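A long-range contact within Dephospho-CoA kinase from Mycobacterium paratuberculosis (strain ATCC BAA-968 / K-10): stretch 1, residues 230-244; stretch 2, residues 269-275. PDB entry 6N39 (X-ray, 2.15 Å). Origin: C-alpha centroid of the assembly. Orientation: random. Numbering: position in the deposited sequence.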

# COMPACT_ATOMS: atom_id res chain seq x y z
N ALA A 230 0.97 10.62 -4.67
CA ALA A 230 1.41 9.27 -5.03
C ALA A 230 1.26 8.29 -3.86
O ALA A 230 0.79 7.15 -4.05
CB ALA A 230 2.86 9.30 -5.53
N GLN A 231 1.63 8.73 -2.65
CA GLN A 231 1.44 7.87 -1.48
C GLN A 231 -0.04 7.54 -1.30
O GLN A 231 -0.40 6.38 -1.01
CB GLN A 231 2.00 8.54 -0.22
CG GLN A 231 3.53 8.80 -0.28
CD GLN A 231 4.05 9.67 0.88
OE1 GLN A 231 3.30 10.08 1.76
NE2 GLN A 231 5.34 9.95 0.87
N ALA A 232 -0.90 8.54 -1.48
CA ALA A 232 -2.33 8.30 -1.28
C ALA A 232 -2.88 7.35 -2.33
O ALA A 232 -3.76 6.53 -2.03
CB ALA A 232 -3.10 9.62 -1.28
N GLN A 233 -2.40 7.44 -3.57
CA GLN A 233 -2.90 6.52 -4.59
C GLN A 233 -2.50 5.09 -4.25
O GLN A 233 -3.31 4.16 -4.41
CB GLN A 233 -2.37 6.90 -5.98
CG GLN A 233 -3.07 6.16 -7.13
CD GLN A 233 -4.59 6.41 -7.15
OE1 GLN A 233 -5.03 7.54 -7.36
NE2 GLN A 233 -5.38 5.36 -6.93
N ARG A 234 -1.27 4.89 -3.76
CA ARG A 234 -0.90 3.53 -3.34
C ARG A 234 -1.84 3.03 -2.26
O ARG A 234 -2.29 1.88 -2.31
CB ARG A 234 0.55 3.49 -2.85
CG ARG A 234 1.53 3.74 -3.96
CD ARG A 234 2.94 3.42 -3.53
NE ARG A 234 3.51 4.42 -2.65
CZ ARG A 234 4.21 5.47 -3.05
NH1 ARG A 234 4.45 5.67 -4.34
NH2 ARG A 234 4.71 6.32 -2.17
N ILE A 235 -2.18 3.91 -1.30
CA ILE A 235 -3.04 3.49 -0.19
C ILE A 235 -4.46 3.19 -0.68
O ILE A 235 -5.06 2.18 -0.31
CB ILE A 235 -3.03 4.57 0.90
CG1 ILE A 235 -1.63 4.71 1.52
CG2 ILE A 235 -4.09 4.26 1.96
CD1 ILE A 235 -1.39 6.04 2.30
N VAL A 236 -5.02 4.08 -1.51
CA VAL A 236 -6.36 3.89 -2.06
C VAL A 236 -6.45 2.56 -2.79
O VAL A 236 -7.41 1.80 -2.59
CB VAL A 236 -6.72 5.06 -3.00
CG1 VAL A 236 -7.95 4.70 -3.87
CG2 VAL A 236 -6.98 6.35 -2.19
N ASN A 237 -5.47 2.26 -3.65
CA ASN A 237 -5.50 0.99 -4.38
C ASN A 237 -5.44 -0.19 -3.42
O ASN A 237 -6.19 -1.17 -3.57
CB ASN A 237 -4.33 0.92 -5.37
CG ASN A 237 -4.50 1.87 -6.55
OD1 ASN A 237 -5.58 2.40 -6.78
ND2 ASN A 237 -3.42 2.07 -7.31
N ARG A 238 -4.53 -0.12 -2.44
CA ARG A 238 -4.38 -1.21 -1.46
C ARG A 238 -5.68 -1.46 -0.70
O ARG A 238 -6.07 -2.62 -0.47
CB ARG A 238 -3.24 -0.85 -0.49
CG ARG A 238 -3.05 -1.83 0.66
CD ARG A 238 -1.91 -1.37 1.63
NE ARG A 238 -0.66 -1.13 0.91
CZ ARG A 238 0.10 -0.04 1.03
NH1 ARG A 238 -0.22 0.93 1.91
NH2 ARG A 238 1.20 0.08 0.28
N LEU A 239 -6.38 -0.39 -0.34
CA LEU A 239 -7.60 -0.54 0.44
C LEU A 239 -8.76 -1.02 -0.44
O LEU A 239 -9.60 -1.80 0.01
CB LEU A 239 -7.96 0.78 1.13
CG LEU A 239 -7.00 1.31 2.21
CD1 LEU A 239 -7.38 2.76 2.66
CD2 LEU A 239 -6.99 0.40 3.41
N LYS A 240 -8.82 -0.59 -1.71
CA LYS A 240 -9.83 -1.14 -2.62
C LYS A 240 -9.67 -2.65 -2.75
O LYS A 240 -10.64 -3.42 -2.62
CB LYS A 240 -9.71 -0.46 -4.00
CG LYS A 240 -10.29 0.97 -4.03
CD LYS A 240 -10.06 1.65 -5.39
CE LYS A 240 -10.82 0.98 -6.55
NZ LYS A 240 -12.29 1.18 -6.50
N THR A 241 -8.42 -3.09 -2.97
CA THR A 241 -8.17 -4.52 -3.10
C THR A 241 -8.52 -5.26 -1.81
O THR A 241 -9.14 -6.32 -1.86
CB THR A 241 -6.70 -4.76 -3.47
OG1 THR A 241 -6.47 -4.24 -4.78
CG2 THR A 241 -6.38 -6.26 -3.47
N ALA A 242 -8.16 -4.69 -0.66
CA ALA A 242 -8.43 -5.36 0.61
C ALA A 242 -9.93 -5.42 0.92
O ALA A 242 -10.40 -6.37 1.55
CB ALA A 242 -7.68 -4.67 1.75
N SER A 243 -10.69 -4.42 0.50
CA SER A 243 -12.10 -4.36 0.86
C SER A 243 -12.96 -5.26 -0.00
O SER A 243 -14.07 -5.63 0.42
CB SER A 243 -12.60 -2.92 0.74
OG SER A 243 -11.89 -2.10 1.64
N GLY A 244 -12.49 -5.59 -1.20
CA GLY A 244 -13.25 -6.58 -1.97
C GLY A 244 -14.50 -5.98 -2.56
O GLY A 244 -14.39 -5.05 -3.35
N VAL A 269 -0.07 13.12 8.23
CA VAL A 269 -0.82 11.87 8.29
C VAL A 269 -1.84 11.91 7.15
O VAL A 269 -2.49 12.94 6.93
CB VAL A 269 -1.49 11.67 9.66
CG1 VAL A 269 -2.22 12.92 10.08
CG2 VAL A 269 -2.42 10.46 9.65
N ILE A 270 -1.93 10.83 6.40
CA ILE A 270 -2.82 10.78 5.24
C ILE A 270 -4.17 10.23 5.69
O ILE A 270 -4.24 9.15 6.28
CB ILE A 270 -2.21 9.92 4.12
CG1 ILE A 270 -1.01 10.67 3.51
CG2 ILE A 270 -3.26 9.59 3.05
CD1 ILE A 270 -0.33 9.94 2.37
N ASP A 271 -5.25 10.97 5.41
CA ASP A 271 -6.59 10.49 5.72
C ASP A 271 -7.26 9.91 4.48
O ASP A 271 -7.25 10.54 3.42
CB ASP A 271 -7.48 11.60 6.29
CG ASP A 271 -7.01 12.05 7.65
OD1 ASP A 271 -6.08 12.89 7.69
OD2 ASP A 271 -7.56 11.57 8.65
N ILE A 272 -7.87 8.73 4.65
CA ILE A 272 -8.61 8.03 3.62
C ILE A 272 -10.00 7.72 4.15
O ILE A 272 -10.15 7.35 5.32
CB ILE A 272 -7.93 6.70 3.23
CG1 ILE A 272 -6.46 6.91 2.86
CG2 ILE A 272 -8.73 6.03 2.11
CD1 ILE A 272 -6.26 7.79 1.60
N GLN A 273 -11.03 7.83 3.31
CA GLN A 273 -12.35 7.36 3.68
C GLN A 273 -12.75 6.19 2.79
O GLN A 273 -12.73 6.31 1.56
CB GLN A 273 -13.40 8.47 3.58
CG GLN A 273 -14.80 7.98 3.94
CD GLN A 273 -15.83 9.09 3.94
OE1 GLN A 273 -16.19 9.61 5.00
NE2 GLN A 273 -16.32 9.45 2.74
N ILE A 274 -13.13 5.07 3.41
CA ILE A 274 -13.83 3.98 2.75
C ILE A 274 -15.32 4.16 3.01
O ILE A 274 -15.75 4.18 4.18
CB ILE A 274 -13.35 2.61 3.26
CG1 ILE A 274 -11.83 2.45 3.07
CG2 ILE A 274 -14.12 1.50 2.56
CD1 ILE A 274 -11.29 1.16 3.72
N THR A 275 -16.11 4.29 1.94
CA THR A 275 -17.55 4.34 2.05
C THR A 275 -18.12 2.93 1.95
O THR A 275 -17.80 2.21 0.99
CB THR A 275 -18.15 5.23 0.94
OG1 THR A 275 -17.72 6.59 1.13
CG2 THR A 275 -19.66 5.20 0.99

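The helix of residues 230-243 lies over the strand 270-275 with their N-to-C directions 34° apart and their axes 9.6 Å apart at closest approach. No hydrogen bond crosses between them. The contact is therefore a matter of fit between side chains, and it buries 376 Å² summed over both sides.

The strand supplies its bumps at every second residue. The CA-to-CB bonds of Ile270, Ile272 and Ile274 all point toward the helix, while that of Gln273 points away, as strand alternation requires. The helix answers at intervals of four: Gln231, Ile235, Leu239 and Ser243 point toward the strand, with Ala232 and Val236 set sideways. The backbone register follows this match, pairing the CA atoms of Ala232 and Ile270 at 7.0 Å, Val236 and Ile272 at 7.4 Å, and Leu239 and Ile274 at 8.0 Å, a modest widening toward the later residues.

Ile270, with chi1 m and chi2 t, extends its CD1 into a hollow walled by Gln231, Ala232 and Ile235. Its CD1 lies 3.7 Å from Gln231 OE1, 4.1 Å from Ala232 N and 4.0 Å from Ile235 CD1. Reaching the backbone nitrogen of Ala232 is evidence that the methyl sits close to the helix surface. The small side chain of Ala232 also meets this isoleucine, its CB lying 4.3 Å from Ile270 CG2. Gln231 OE1 is not left unsatisfied by its methyl neighbor, since it is hydrogen-bonded elsewhere in the structure.

Ile272 occupies the middle of the contact and touches three helix residues. The closest approaches are 3.7 Å from its CG1 to Ile235 CG2, 4.1 Å from its CD1 to Val236 CG2, and 3.6 Å from its CG2 to Leu239 CD1. Both chi angles are m, in contrast to the t chi2 of Ile270 and Ile274, and this bend carries CD1 to the Val236 methyl. Ile272 has 75 Å² covered by the helix, the largest area of any residue here.

Ile274 fills the last hollow, between Leu239 and Ser243. Its CD1 is 4.2 Å from Leu239 CB and 3.9 Å from Ser243 OG. Leu239 thus contacts two successive isoleucines. The hydroxyl can lie beside a methyl without losing its polar partner: Ser243 OG donates to Leu239 O at 2.8 Å, one turn back. Beyond it, Gly244 leaves helical geometry with positive phi and makes no contact with the strand.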